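PDB 4NZK: AlgX/AlgJ SGNH hydrolase-like domain-containing protein from Eubacterium siraeum, which is of unknown function but belongs to the DHHW family of the SGNH hydrolase clan and may act as a hydrolase. Local coordinates for residues A[92-96]-A[316-322]. Where two conformers were deposited one is given. Residues are numbered along the deposited sequence.
Sequences FKEKV and YAPDFIK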
ATOM      1  N   PHE A  92       5.650 -14.086  12.947  1.00 10.48           N
ATOM      2  CA  PHE A  92       6.390 -14.191  11.724  1.00 10.07           C
ATOM      3  C   PHE A  92       7.867 -13.911  11.990  1.00 10.77           C
ATOM      4  O   PHE A  92       8.750 -14.628  11.484  1.00 11.62           O
ATOM      5  CB  PHE A  92       5.835 -13.215  10.673  1.00 10.94           C
ATOM      6  CG  PHE A  92       6.619 -13.235   9.395  1.00 12.29           C
ATOM      7  CD1 PHE A  92       6.352 -14.154   8.414  1.00 13.58           C
ATOM      8  CD2 PHE A  92       7.629 -12.337   9.197  1.00 12.03           C
ATOM      9  CE1 PHE A  92       7.093 -14.172   7.246  1.00 14.55           C
ATOM     10  CE2 PHE A  92       8.381 -12.359   8.055  1.00 13.93           C
ATOM     11  CZ  PHE A  92       8.112 -13.277   7.082  1.00 12.97           C
ATOM     12  N   LYS A  93       8.153 -12.832  12.722  1.00 10.18           N
ATOM     13  CA  LYS A  93       9.534 -12.465  13.020  1.00 10.32           C
ATOM     14  C   LYS A  93      10.245 -13.567  13.816  1.00 11.46           C
ATOM     15  O   LYS A  93      11.408 -13.898  13.530  1.00 13.32           O
ATOM     16  CB  LYS A  93       9.591 -11.128  13.736  1.00 10.41           C
ATOM     17  CG  LYS A  93      10.962 -10.783  14.291  1.00 11.25           C
ATOM     18  CD  LYS A  93      12.060 -10.607  13.253  1.00 12.36           C
ATOM     19  CE  LYS A  93      13.400 -10.407  13.972  1.00 12.06           C
ATOM     20  NZ  LYS A  93      14.466 -10.071  12.992  1.00 11.03           N
ATOM     21  N   GLU A  94       9.539 -14.166  14.787  1.00 11.64           N
ATOM     22  CA  GLU A  94      10.153 -15.265  15.547  1.00 12.99           C
ATOM     23  C   GLU A  94      10.538 -16.420  14.592  1.00 11.85           C
ATOM     24  O   GLU A  94      11.560 -17.083  14.799  1.00 15.90           O
ATOM     25  CB  GLU A  94       9.192 -15.796  16.624  1.00 14.62           C
ATOM     26  CG  GLU A  94       8.882 -14.885  17.791  1.00 16.56           C
ATOM     27  CD  GLU A  94       7.712 -15.398  18.664  1.00 21.21           C
ATOM     28  OE1 GLU A  94       7.260 -16.570  18.515  1.00 28.70           O
ATOM     29  OE2 GLU A  94       7.207 -14.595  19.472  1.00 26.77           O
ATOM     30  N   LYS A  95       9.675 -16.702  13.625  1.00 12.46           N
ATOM     31  CA  LYS A  95       9.885 -17.794  12.651  0.50 13.28           C
ATOM     32  C   LYS A  95      11.047 -17.553  11.702  1.00 13.49           C
ATOM     33  O   LYS A  95      11.739 -18.488  11.315  1.00 18.53           O
ATOM     34  CB  LYS A  95       8.639 -18.056  11.807  0.50 17.80           C
ATOM     35  CG  LYS A  95       7.424 -18.492  12.598  0.50 19.29           C
ATOM     36  CD  LYS A  95       7.799 -19.515  13.643  0.50 18.23           C
ATOM     37  CE  LYS A  95       6.553 -20.073  14.322  0.50 21.67           C
ATOM     38  NZ  LYS A  95       6.764 -21.405  14.932  0.50 26.99           N
ATOM     39  N   VAL A  96      11.254 -16.294  11.288  1.00 11.87           N
ATOM     40  CA  VAL A  96      12.354 -16.013  10.373  1.00 13.46           C
ATOM     41  C   VAL A  96      13.681 -15.725  11.074  1.00 14.76           C
ATOM     42  O   VAL A  96      14.743 -15.877  10.487  1.00 16.73           O
ATOM     43  CB  VAL A  96      12.008 -14.951   9.317  1.00 13.33           C
ATOM     44  CG1 VAL A  96      10.825 -15.396   8.485  1.00 13.37           C
ATOM     45  CG2 VAL A  96      11.758 -13.558   9.913  1.00 14.55           C
ATOM     46  N   TYR A 316       3.618 -21.300   2.953  1.00 17.89           N
ATOM     47  CA  TYR A 316       4.025 -20.998   4.330  1.00 16.85           C
ATOM     48  C   TYR A 316       5.136 -19.937   4.264  1.00 16.38           C
ATOM     49  O   TYR A 316       6.237 -20.187   3.823  1.00 16.46           O
ATOM     50  CB  TYR A 316       4.483 -22.258   5.037  1.00 17.07           C
ATOM     51  CG  TYR A 316       4.991 -22.041   6.451  1.00 16.18           C
ATOM     52  CD1 TYR A 316       4.178 -21.465   7.431  1.00 18.92           C
ATOM     53  CD2 TYR A 316       6.270 -22.429   6.823  1.00 21.26           C
ATOM     54  CE1 TYR A 316       4.624 -21.277   8.744  1.00 20.98           C
ATOM     55  CE2 TYR A 316       6.732 -22.247   8.119  1.00 21.06           C
ATOM     56  CZ  TYR A 316       5.910 -21.673   9.084  1.00 18.75           C
ATOM     57  OH  TYR A 316       6.370 -21.497  10.354  1.00 26.66           O
ATOM     58  N   ALA A 317       4.800 -18.732   4.682  1.00 14.46           N
ATOM     59  CA  ALA A 317       5.669 -17.581   4.451  1.00 15.10           C
ATOM     60  C   ALA A 317       7.101 -17.709   4.994  1.00 13.87           C
ATOM     61  O   ALA A 317       8.060 -17.312   4.309  1.00 16.37           O
ATOM     62  CB  ALA A 317       4.997 -16.277   4.904  1.00 15.52           C
ATOM     63  N   PRO A 318       7.275 -18.265   6.198  1.00 15.13           N
ATOM     64  CA  PRO A 318       8.666 -18.331   6.678  1.00 15.10           C
ATOM     65  C   PRO A 318       9.560 -19.197   5.770  1.00 16.31           C
ATOM     66  O   PRO A 318      10.738 -18.873   5.540  1.00 16.72           O
ATOM     67  CB  PRO A 318       8.521 -18.896   8.091  1.00 15.79           C
ATOM     68  CG  PRO A 318       7.159 -18.401   8.504  1.00 15.85           C
ATOM     69  CD  PRO A 318       6.304 -18.542   7.263  1.00 15.06           C
ATOM     70  N   ASP A 319       9.000 -20.269   5.229  1.00 16.70           N
ATOM     71  CA  ASP A 319       9.758 -21.111   4.309  1.00 19.93           C
ATOM     72  C   ASP A 319       9.980 -20.396   2.964  1.00 17.22           C
ATOM     73  O   ASP A 319      11.018 -20.554   2.346  1.00 18.96           O
ATOM     74  CB  ASP A 319       9.056 -22.432   4.088  1.00 20.34           C
ATOM     75  CG  ASP A 319       9.269 -23.416   5.235  1.00 24.25           C
ATOM     76  OD1 ASP A 319      10.050 -23.153   6.182  1.00 27.73           O
ATOM     77  OD2 ASP A 319       8.650 -24.504   5.126  1.00 27.89           O
ATOM     78  N   PHE A 320       8.996 -19.633   2.505  1.00 17.26           N
ATOM     79  CA  PHE A 320       9.166 -18.821   1.294  1.00 17.64           C
ATOM     80  C   PHE A 320      10.345 -17.835   1.451  1.00 14.16           C
ATOM     81  O   PHE A 320      11.130 -17.645   0.518  1.00 16.95           O
ATOM     82  CB  PHE A 320       7.833 -18.110   1.010  1.00 21.26           C
ATOM     83  CG  PHE A 320       7.831 -17.272  -0.209  1.00 18.20           C
ATOM     84  CD1 PHE A 320       7.733 -17.865  -1.458  1.00 20.72           C
ATOM     85  CD2 PHE A 320       7.872 -15.913  -0.126  1.00 19.84           C
ATOM     86  CE1 PHE A 320       7.683 -17.103  -2.596  1.00 20.42           C
ATOM     87  CE2 PHE A 320       7.832 -15.141  -1.271  1.00 22.82           C
ATOM     88  CZ  PHE A 320       7.719 -15.742  -2.507  1.00 19.31           C
ATOM     89  N   ILE A 321      10.455 -17.197   2.613  1.00 15.26           N
ATOM     90  CA  ILE A 321      11.574 -16.290   2.909  1.00 15.65           C
ATOM     91  C   ILE A 321      12.912 -17.032   2.821  1.00 15.46           C
ATOM     92  O   ILE A 321      13.880 -16.550   2.206  1.00 16.60           O
ATOM     93  CB  ILE A 321      11.383 -15.624   4.307  1.00 16.46           C
ATOM     94  CG1 ILE A 321      10.654 -14.291   4.180  1.00 20.31           C
ATOM     95  CG2 ILE A 321      12.691 -15.298   5.040  1.00 19.28           C
ATOM     96  CD1 ILE A 321       9.440 -14.262   3.331  1.00 19.06           C
ATOM     97  N   LYS A 322      12.963 -18.191   3.472  1.00 16.07           N
ATOM     98  CA  LYS A 322      14.201 -18.969   3.550  1.00 17.54           C
ATOM     99  C   LYS A 322      14.612 -19.473   2.174  1.00 16.37           C
ATOM    100  O   LYS A 322      15.784 -19.316   1.754  1.00 20.59           O
ATOM    101  CB  LYS A 322      14.034 -20.128   4.531  1.00 19.47           C
ATOM    102  CG  LYS A 322      13.843 -19.661   5.951  1.00 27.42           C
ATOM    103  CD  LYS A 322      13.452 -20.794   6.903  1.00 40.72           C
ATOM    104  CE  LYS A 322      13.247 -20.256   8.322  1.00 43.53           C
ATOM    105  NZ  LYS A 322      12.366 -19.082   8.280  1.00 41.11           N
TER
HETATM  106  O   HOH W   1      14.880 -17.372   8.201  1.00 26.57           O
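The last turn of helix 83-96 packs beside helix 317-323 on one side of the central mixed sheet; the axes of segments 92-96 and 317-322 approach to 9.6 Å, their N-to-C directions 42° apart. Phe92 opens the contact on the side facing the sheet: its t rotamer carries the ring between the helices, where the ring edge meets Ala317 (CE1 to CB, 3.8 Å) and Ile321 (CZ to CG1, 4.0 Å). The ring also lies edge-to-face with Phe331 of strand 328-334, while Ile321 rests on Cys284 and Phe286 of strand 282-287, so both helices are seated on parallel strands, consistent with the alpha/beta fold of SGNH hydrolases. Towards solvent, the aliphatic part of Lys95 lies against the proline ring (CB to Pro318 CG, 3.6 Å) and approaches the phenol of Tyr316, the N-cap residue of the second helix (CG to OH, 3.9 Å). Val96, buried, adds CG1 to the apolar contact, 3.9 Å from Ile321 CG2 and 4.2 Å from Pro318 CB; the CA atoms of Val96 and Pro318, 5.7 Å apart, are the nearest CA pair of the two segments. Lys322 NZ donates to Lys95 O and to Pro318 O, both at 3.2 Å, and a water bridges it to Val96 O, 3.0 Å from NZ and 2.7 Å from that oxygen. An apolar interior thus gives way to a polar outer edge, where one ammonium group links carbonyls of both helices.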